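Local coordinates for endolysin (Clostridium phage phiCD27, PDB 3QAY), which probably acts as a zinc-dependent N-acetylmuramoyl-L-alanine amidase that cuts the cell-wall peptidoglycan of Clostridium difficile, at residues A[10-15]-A[54-59]; A[28-33]-A[84-89]; A[50-55]-A[66-71]. All blocks are in the same frame, centred on the assembly; numbering follows the deposited sequence.

Contact 1 of 3, residues A[10-15]-A[54-59]. With ZN (zinc ion), chain E.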
# COMPACT_ATOMS: atom_id res chain seq x y z
N HIS A 10 -8.33 -4.37 1.12
CA HIS A 10 -9.61 -4.86 0.62
C HIS A 10 -9.60 -6.36 0.32
O HIS A 10 -8.62 -7.04 0.63
CB HIS A 10 -10.06 -4.02 -0.58
CG HIS A 10 -9.99 -2.56 -0.31
ND1 HIS A 10 -10.87 -1.92 0.53
CD2 HIS A 10 -9.11 -1.61 -0.72
CE1 HIS A 10 -10.57 -0.64 0.60
NE2 HIS A 10 -9.50 -0.42 -0.15
N SER A 11 -10.70 -6.86 -0.23
CA SER A 11 -10.85 -8.28 -0.53
C SER A 11 -12.01 -8.53 -1.49
O SER A 11 -12.80 -7.64 -1.78
CB SER A 11 -11.11 -9.06 0.76
OG SER A 11 -12.34 -8.67 1.36
N ILE A 12 -12.10 -9.77 -1.97
CA ILE A 12 -13.26 -10.23 -2.71
C ILE A 12 -14.09 -11.10 -1.77
O ILE A 12 -13.63 -12.17 -1.35
CB ILE A 12 -12.86 -11.02 -3.95
CG1 ILE A 12 -12.16 -10.11 -4.95
CG2 ILE A 12 -14.09 -11.65 -4.60
CD1 ILE A 12 -11.74 -10.79 -6.22
N LEU A 13 -15.29 -10.63 -1.45
CA LEU A 13 -16.20 -11.36 -0.56
C LEU A 13 -16.69 -12.67 -1.19
O LEU A 13 -16.46 -12.94 -2.36
CB LEU A 13 -17.41 -10.50 -0.16
CG LEU A 13 -17.33 -9.46 0.98
CD1 LEU A 13 -15.98 -9.44 1.69
CD2 LEU A 13 -17.73 -8.07 0.49
N LYS A 14 -17.38 -13.47 -0.37
CA LYS A 14 -17.98 -14.72 -0.81
C LYS A 14 -19.03 -14.51 -1.90
O LYS A 14 -19.20 -15.35 -2.79
CB LYS A 14 -18.62 -15.43 0.38
CG LYS A 14 -19.09 -16.85 0.09
CD LYS A 14 -19.70 -17.49 1.32
CE LYS A 14 -19.82 -19.00 1.13
NZ LYS A 14 -18.48 -19.63 0.90
N SER A 15 -19.73 -13.38 -1.83
CA SER A 15 -20.69 -12.97 -2.85
C SER A 15 -20.04 -12.69 -4.20
O SER A 15 -20.73 -12.67 -5.22
CB SER A 15 -21.40 -11.70 -2.41
OG SER A 15 -20.50 -10.60 -2.47
N CYS A 54 -5.83 -11.12 1.56
CA CYS A 54 -7.00 -11.83 2.06
C CYS A 54 -7.41 -12.95 1.11
O CYS A 54 -7.33 -12.79 -0.11
CB CYS A 54 -8.17 -10.87 2.26
SG CYS A 54 -7.96 -9.79 3.67
N PRO A 55 -7.85 -14.09 1.66
CA PRO A 55 -8.44 -15.11 0.81
C PRO A 55 -9.60 -14.50 0.03
O PRO A 55 -10.29 -13.62 0.55
CB PRO A 55 -8.95 -16.17 1.79
CG PRO A 55 -8.30 -15.87 3.08
CD PRO A 55 -7.95 -14.43 3.09
N GLU A 56 -9.80 -14.98 -1.19
CA GLU A 56 -10.91 -14.54 -2.03
C GLU A 56 -12.12 -15.47 -1.90
O GLU A 56 -11.97 -16.69 -1.78
CB GLU A 56 -10.46 -14.43 -3.49
CG GLU A 56 -9.41 -13.35 -3.71
CD GLU A 56 -8.86 -13.32 -5.12
OE1 GLU A 56 -9.32 -14.12 -5.96
OE2 GLU A 56 -7.95 -12.50 -5.39
N LYS A 57 -13.31 -14.87 -1.94
CA LYS A 57 -14.58 -15.59 -1.88
C LYS A 57 -14.76 -16.44 -0.60
O LYS A 57 -15.43 -17.47 -0.61
CB LYS A 57 -14.80 -16.40 -3.16
CG LYS A 57 -14.71 -15.51 -4.41
CD LYS A 57 -15.39 -16.11 -5.64
CE LYS A 57 -15.39 -15.10 -6.79
NZ LYS A 57 -15.84 -15.70 -8.08
N GLN A 58 -14.16 -15.97 0.49
CA GLN A 58 -14.26 -16.63 1.79
C GLN A 58 -15.12 -15.80 2.74
O GLN A 58 -16.01 -16.34 3.40
CB GLN A 58 -12.86 -16.82 2.39
CG GLN A 58 -12.82 -17.67 3.66
CD GLN A 58 -11.42 -17.78 4.25
OE1 GLN A 58 -10.50 -18.32 3.62
NE2 GLN A 58 -11.25 -17.30 5.48
N PHE A 59 -14.86 -14.50 2.80
CA PHE A 59 -15.51 -13.60 3.77
C PHE A 59 -16.98 -13.32 3.47
O PHE A 59 -17.36 -13.08 2.32
CB PHE A 59 -14.79 -12.25 3.83
CG PHE A 59 -13.34 -12.33 4.22
CD1 PHE A 59 -12.82 -13.43 4.91
CD2 PHE A 59 -12.48 -11.27 3.92
CE1 PHE A 59 -11.48 -13.47 5.27
CE2 PHE A 59 -11.14 -11.31 4.28
CZ PHE A 59 -10.64 -12.41 4.95
ZN ZN E . -8.40 1.24 -0.35
O HOH W 1 -12.93 -13.43 1.17
O HOH W 2 -20.24 -12.08 1.01
O HOH W 3 -9.59 1.83 1.68
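Ile12 and Lys14 each make a backbone hydrogen bond to the loop 54-59, which runs in the same sense as 10-15 and comes closest to it at Lys14 and Lys57. Lys57 N donates to Ile12 O at 2.8 Å, from 36° above the carbonyl plane. Water 1 donates to that same oxygen and to Pro55 O and accepts from Phe59 N, which bridges the loops a second time. The left-handed backbone of Lys57 (phi 59°) turns the chain there, and its CA lies 3.3 Å from Leu13 O in a CA-H...O contact. Beyond the turn, Lys14 N reaches Phe59 O at 2.7 Å along a nearly straight bond (164° at the hydrogen).

Ile12 divides its branches between two neighbours. Its CD1 meets Glu56 CD at 4.0 Å as the two side chains cross obliquely, while its CG2 lies beside Lys57 CG at 3.9 Å with both side chains pointing the same way. The Glu56 carboxylate is engaged by helix 27-44: OE2 is hydrogen-bonded to Tyr28 OH and salt-bridged to Lys32 NZ. Leu13 crosses Phe59 at about a right angle, CD1 against CB at 3.7 Å. Ser11 OG approaches the ring edge of Phe59 near its plane, and Cys54 SG also lies in plane at the edge; the serine hydroxyl is hydrogen-bonded to Glu65.

At the start of loop 10-15, His10 NE2 binds zinc at 2.0 Å, one of three protein ligands with Glu27 and His85. Loop 54-59 packs on the outer part of that loop, and both follow parallel strands, 3-8 and 48-52, of the amidase fold.

Contact 2 of 3, residues A[28-33]-A[84-89]. With ZN (zinc ion), chain E.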
# COMPACT_ATOMS: atom_id res chain seq x y z
N TYR A 28 -8.16 -3.35 -5.77
CA TYR A 28 -7.71 -4.63 -5.21
C TYR A 28 -6.82 -5.40 -6.18
O TYR A 28 -5.74 -5.86 -5.81
CB TYR A 28 -8.91 -5.49 -4.80
CG TYR A 28 -8.56 -6.90 -4.41
CD1 TYR A 28 -8.09 -7.20 -3.13
CD2 TYR A 28 -8.70 -7.95 -5.31
CE1 TYR A 28 -7.77 -8.51 -2.76
CE2 TYR A 28 -8.38 -9.25 -4.95
CZ TYR A 28 -7.92 -9.53 -3.68
OH TYR A 28 -7.61 -10.82 -3.33
N GLN A 29 -7.28 -5.53 -7.43
CA GLN A 29 -6.54 -6.27 -8.46
C GLN A 29 -5.18 -5.63 -8.74
O GLN A 29 -4.18 -6.35 -8.81
CB GLN A 29 -7.35 -6.38 -9.76
CG GLN A 29 -8.66 -7.19 -9.66
CD GLN A 29 -8.44 -8.67 -9.33
OE1 GLN A 29 -7.39 -9.25 -9.61
NE2 GLN A 29 -9.45 -9.29 -8.73
N TYR A 30 -5.13 -4.30 -8.89
CA TYR A 30 -3.84 -3.62 -9.11
C TYR A 30 -2.86 -3.94 -7.99
O TYR A 30 -1.73 -4.37 -8.24
CB TYR A 30 -4.00 -2.10 -9.24
CG TYR A 30 -2.66 -1.43 -9.53
CD1 TYR A 30 -2.16 -1.37 -10.82
CD2 TYR A 30 -1.88 -0.91 -8.50
CE1 TYR A 30 -0.93 -0.79 -11.09
CE2 TYR A 30 -0.64 -0.33 -8.76
CZ TYR A 30 -0.18 -0.27 -10.05
OH TYR A 30 1.04 0.30 -10.33
N ASN A 31 -3.30 -3.75 -6.75
CA ASN A 31 -2.44 -3.95 -5.59
C ASN A 31 -2.09 -5.42 -5.33
O ASN A 31 -1.01 -5.72 -4.83
CB ASN A 31 -3.05 -3.28 -4.35
CG ASN A 31 -2.99 -1.75 -4.42
OD1 ASN A 31 -3.97 -1.07 -4.11
ND2 ASN A 31 -1.86 -1.22 -4.84
N LYS A 32 -2.98 -6.33 -5.71
CA LYS A 32 -2.66 -7.76 -5.73
C LYS A 32 -1.48 -8.04 -6.68
O LYS A 32 -0.63 -8.88 -6.39
CB LYS A 32 -3.90 -8.58 -6.13
CG LYS A 32 -3.67 -10.07 -6.34
CD LYS A 32 -4.95 -10.79 -6.74
CE LYS A 32 -4.73 -12.30 -6.85
NZ LYS A 32 -5.99 -13.01 -7.23
N SER A 33 -1.44 -7.32 -7.79
CA SER A 33 -0.34 -7.43 -8.76
C SER A 33 0.94 -6.71 -8.31
O SER A 33 2.03 -7.23 -8.49
CB SER A 33 -0.77 -6.89 -10.14
OG SER A 33 -1.68 -7.78 -10.75
N LEU A 84 -1.17 -1.53 0.89
CA LEU A 84 -1.29 -0.94 -0.43
C LEU A 84 -2.74 -0.66 -0.75
O LEU A 84 -3.60 -1.56 -0.68
CB LEU A 84 -0.71 -1.90 -1.48
CG LEU A 84 0.79 -2.21 -1.35
CD1 LEU A 84 1.23 -3.18 -2.44
CD2 LEU A 84 1.59 -0.92 -1.42
N HIS A 85 -2.99 0.61 -1.09
CA HIS A 85 -4.28 1.07 -1.56
C HIS A 85 -4.12 1.92 -2.82
O HIS A 85 -3.01 2.31 -3.20
CB HIS A 85 -4.98 1.92 -0.49
CG HIS A 85 -5.50 1.12 0.66
ND1 HIS A 85 -6.83 0.76 0.77
CD2 HIS A 85 -4.88 0.60 1.75
CE1 HIS A 85 -7.00 0.06 1.88
NE2 HIS A 85 -5.83 -0.06 2.49
N LEU A 86 -5.25 2.16 -3.47
CA LEU A 86 -5.38 3.20 -4.47
C LEU A 86 -6.50 4.11 -3.99
O LEU A 86 -7.42 3.66 -3.28
CB LEU A 86 -5.71 2.63 -5.85
CG LEU A 86 -4.65 1.83 -6.61
CD1 LEU A 86 -5.13 1.48 -8.01
CD2 LEU A 86 -3.31 2.56 -6.69
N ASN A 87 -6.41 5.38 -4.35
CA ASN A 87 -7.34 6.39 -3.91
C ASN A 87 -8.51 6.50 -4.88
O ASN A 87 -8.51 5.87 -5.94
CB ASN A 87 -6.62 7.75 -3.78
CG ASN A 87 -7.01 8.51 -2.53
OD1 ASN A 87 -8.17 8.50 -2.10
ND2 ASN A 87 -6.03 9.20 -1.93
N ALA A 88 -9.50 7.28 -4.49
CA ALA A 88 -10.65 7.55 -5.33
C ALA A 88 -11.35 8.82 -4.86
O ALA A 88 -11.30 9.18 -3.68
CB ALA A 88 -11.62 6.36 -5.29
N SER A 89 -11.99 9.50 -5.80
CA SER A 89 -12.84 10.64 -5.48
C SER A 89 -14.01 10.62 -6.46
O SER A 89 -14.82 9.69 -6.43
CB SER A 89 -12.04 11.95 -5.55
OG SER A 89 -11.57 12.22 -6.86
ZN ZN E . -8.40 1.24 -0.35
O HOH W 4 -0.69 1.04 -3.77
O HOH W 3 -9.59 1.83 1.68
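Asn31 lays its carboxamide across the backbone of Leu84 and His85. Its CB points at the strand, and chi1 of -71° sets CG beside the backbone N, anti to the carbonyl carbon; the two ends of the amide do different work. OD1 comes to 3.3 Å from His85 C, whereas ND2 lies 3.6 Å from Leu84 CB, the Asn31 and Leu84 side chains slanting across each other. No direct hydrogen bond joins the segments. Instead water 4 accepts a weak bond from Asn31 ND2 at 2.8 Å and donates to His85 O at 2.7 Å, so a buried amide and a strand carbonyl share one solvent molecule.

Beside it, the preceding residue Tyr30 and Leu86 cross at about a right angle. Leu86 CD1 rests 4.0 Å from Tyr30 CB and lies oblique to the ring, which also packs edge-to-face with Phe147 of the neighbouring strand 140-148.

This is helix-on-sheet packing in the amidase alpha/beta fold: the axes of helix 28-33 and strand 84-87 approach to 8.0 Å at 142°, closer to antiparallel than to perpendicular. Strand alternation sets the division of labour, since the CB atoms of Leu84 and Leu86 point at the helix and that of His85 points away from it.

His85 ND1 binds zinc at 2.0 Å. On the far side of its ring NE2 is hydrogen-bonded to Glu83 OE1, and these two attachments fix how the imidazole is rotated. Glu27, at the start of the same helix, completes the protein ligands with His10, and its OE2 also accepts a hydrogen bond from Leu86 N, tying helix start to strand. Water 3 occupies a further zinc position at 2.4 Å.

Contact 3 of 3, residues A[50-55]-A[66-71]. With PO4 (phosphate ion), chain G.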
# COMPACT_ATOMS: atom_id res chain seq x y z
N ASP A 50 7.08 -10.53 3.76
CA ASP A 50 5.90 -11.37 3.68
C ASP A 50 4.77 -10.55 3.10
O ASP A 50 4.52 -9.43 3.55
CB ASP A 50 5.46 -11.85 5.07
CG ASP A 50 6.42 -12.83 5.68
OD1 ASP A 50 7.14 -13.53 4.92
OD2 ASP A 50 6.46 -12.91 6.92
N VAL A 51 4.08 -11.11 2.11
CA VAL A 51 2.93 -10.46 1.51
C VAL A 51 1.68 -11.12 2.06
O VAL A 51 1.55 -12.35 2.02
CB VAL A 51 2.95 -10.60 -0.03
CG1 VAL A 51 1.65 -10.06 -0.62
CG2 VAL A 51 4.16 -9.88 -0.62
N ILE A 52 0.76 -10.30 2.59
CA ILE A 52 -0.50 -10.79 3.14
C ILE A 52 -1.65 -10.30 2.29
O ILE A 52 -1.90 -9.11 2.22
CB ILE A 52 -0.73 -10.30 4.60
CG1 ILE A 52 0.43 -10.69 5.51
CG2 ILE A 52 -2.05 -10.85 5.14
CD1 ILE A 52 0.68 -12.17 5.59
N ILE A 53 -2.35 -11.23 1.65
CA ILE A 53 -3.52 -10.91 0.85
C ILE A 53 -4.67 -11.75 1.38
O ILE A 53 -4.51 -12.95 1.65
CB ILE A 53 -3.30 -11.21 -0.64
CG1 ILE A 53 -1.97 -10.59 -1.11
CG2 ILE A 53 -4.46 -10.67 -1.47
CD1 ILE A 53 -1.70 -10.72 -2.61
N CYS A 54 -5.83 -11.12 1.56
CA CYS A 54 -7.00 -11.83 2.06
C CYS A 54 -7.41 -12.95 1.11
O CYS A 54 -7.33 -12.79 -0.11
CB CYS A 54 -8.17 -10.87 2.26
SG CYS A 54 -7.96 -9.79 3.67
N PRO A 55 -7.85 -14.09 1.66
CA PRO A 55 -8.44 -15.11 0.81
C PRO A 55 -9.60 -14.50 0.03
O PRO A 55 -10.29 -13.62 0.55
CB PRO A 55 -8.95 -16.17 1.79
CG PRO A 55 -8.30 -15.87 3.08
CD PRO A 55 -7.95 -14.43 3.09
N LYS A 66 -10.06 -7.16 8.80
CA LYS A 66 -9.35 -6.84 10.04
C LYS A 66 -8.97 -8.12 10.80
O LYS A 66 -7.81 -8.31 11.15
CB LYS A 66 -10.22 -5.94 10.93
CG LYS A 66 -9.58 -5.55 12.26
CD LYS A 66 -10.43 -4.54 13.01
CE LYS A 66 -9.77 -4.12 14.31
NZ LYS A 66 -10.51 -3.05 15.02
N SER A 67 -9.96 -8.98 11.04
CA SER A 67 -9.77 -10.22 11.78
C SER A 67 -8.74 -11.14 11.14
O SER A 67 -8.04 -11.87 11.84
CB SER A 67 -11.09 -10.98 11.91
OG SER A 67 -12.15 -10.11 12.24
N TYR A 68 -8.65 -11.10 9.81
CA TYR A 68 -7.65 -11.89 9.09
C TYR A 68 -6.26 -11.26 9.18
O TYR A 68 -5.29 -11.94 9.51
CB TYR A 68 -8.05 -12.05 7.62
CG TYR A 68 -7.07 -12.88 6.82
CD1 TYR A 68 -7.07 -14.26 6.90
CD2 TYR A 68 -6.14 -12.26 5.98
CE1 TYR A 68 -6.17 -15.02 6.16
CE2 TYR A 68 -5.24 -13.01 5.24
CZ TYR A 68 -5.25 -14.38 5.34
OH TYR A 68 -4.36 -15.12 4.60
N LYS A 69 -6.17 -9.96 8.89
CA LYS A 69 -4.87 -9.29 8.76
C LYS A 69 -4.14 -9.09 10.10
O LYS A 69 -2.98 -9.45 10.22
CB LYS A 69 -5.01 -7.96 8.02
CG LYS A 69 -5.26 -8.12 6.53
CD LYS A 69 -5.32 -6.78 5.80
CE LYS A 69 -6.50 -5.93 6.28
NZ LYS A 69 -6.70 -4.72 5.46
N ILE A 70 -4.84 -8.53 11.08
CA ILE A 70 -4.21 -8.10 12.35
C ILE A 70 -3.41 -9.17 13.12
O ILE A 70 -2.28 -8.90 13.54
CB ILE A 70 -5.25 -7.41 13.28
CG1 ILE A 70 -5.62 -6.03 12.73
CG2 ILE A 70 -4.72 -7.27 14.72
CD1 ILE A 70 -4.43 -5.09 12.54
N PRO A 71 -3.97 -10.38 13.32
CA PRO A 71 -3.20 -11.43 14.00
C PRO A 71 -1.92 -11.84 13.23
O PRO A 71 -0.89 -12.12 13.84
CB PRO A 71 -4.18 -12.61 14.07
CG PRO A 71 -5.54 -11.99 13.94
CD PRO A 71 -5.35 -10.81 13.03
P PO4 G . 5.40 -14.01 0.10
O1 PO4 G . 4.23 -14.73 -0.50
O2 PO4 G . 5.70 -12.79 -0.74
O3 PO4 G . 5.09 -13.63 1.53
O4 PO4 G . 6.61 -14.91 0.13
O HOH W 5 -2.11 -14.14 3.34
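Tyr68 projects its ring from helix 66-71 into a hollow walled by Ile52, Cys54 and Pro55. Its CB already points toward segment 50-55, and chi1 of -179° places CG anti to the backbone N, beside the carbonyl carbon. Pro55 meets it tip to tip: CD stands over the middle of one ring face, 3.6 Å from the ring centroid of Tyr68 and 14° off the normal, which qualifies as a CH-pi contact. Pro55 CG extends the cover to Tyr68 CE1 at 3.8 Å.

Round the CD2-CE2 flank of the ring two smaller bumps fit. Cys54 SG touches Tyr68 CD2 at 3.8 Å, an oblique sulfur-aromatic contact, and the Ile52 CG2 branch meets Tyr68 CE2 at 3.9 Å.

The ring is thereby keyed against edge strand 48-52 and the chain that follows it. This strand is outermost in the mixed sheet of the alpha/beta fold, and alternate residues face opposite ways: Ile52 points to helix 64-75, while Val51 packs on Ala35 and Ala39 of helix 27-44.

The Lys69 side chain runs beside the tyrosine in a looser contact, CG lying 4.3 Å from Cys54 SG and near Ile52 CG2. Its amino group goes on to a salt bridge with Glu83 and a hydrogen bond with Tyr132. The hydroxyl end of Tyr68 is linked back to segment 50-55 by water 5, which lies at the ring edge, 2.8 Å from Tyr68 OH, and donates to Ile53 O at 3.2 Å. Farther back along the strand, Val51 N donates to O3 of a phosphate ion at 2.8 Å and 166°; this ion, probably from the crystallisation liquor, is also bound by Arg43.

How the contacts relate
Contacts 1 and 3 share Cys54 and Pro55 and have centres 11 Å apart; contact 2 is about 15 Å from the first and 16 Å from the third. Along the chain the segments of contacts 1 and 2 alternate, whereas contact 3 is nested between the two halves of contact 2. Strands 3-8, 48-52 and 80-87 run parallel in one sheet, linked by helix 27-44 on one face and helix 64-75 on the other. Phe59 packs on Tyr68, joining loop 54-59 of contact 1 to helix 64-75 of contact 3. The carboxyl ends of strands 3-8 and 80-87 and the start of helix 27-44 converge on one zinc, consistent with an amidase active site.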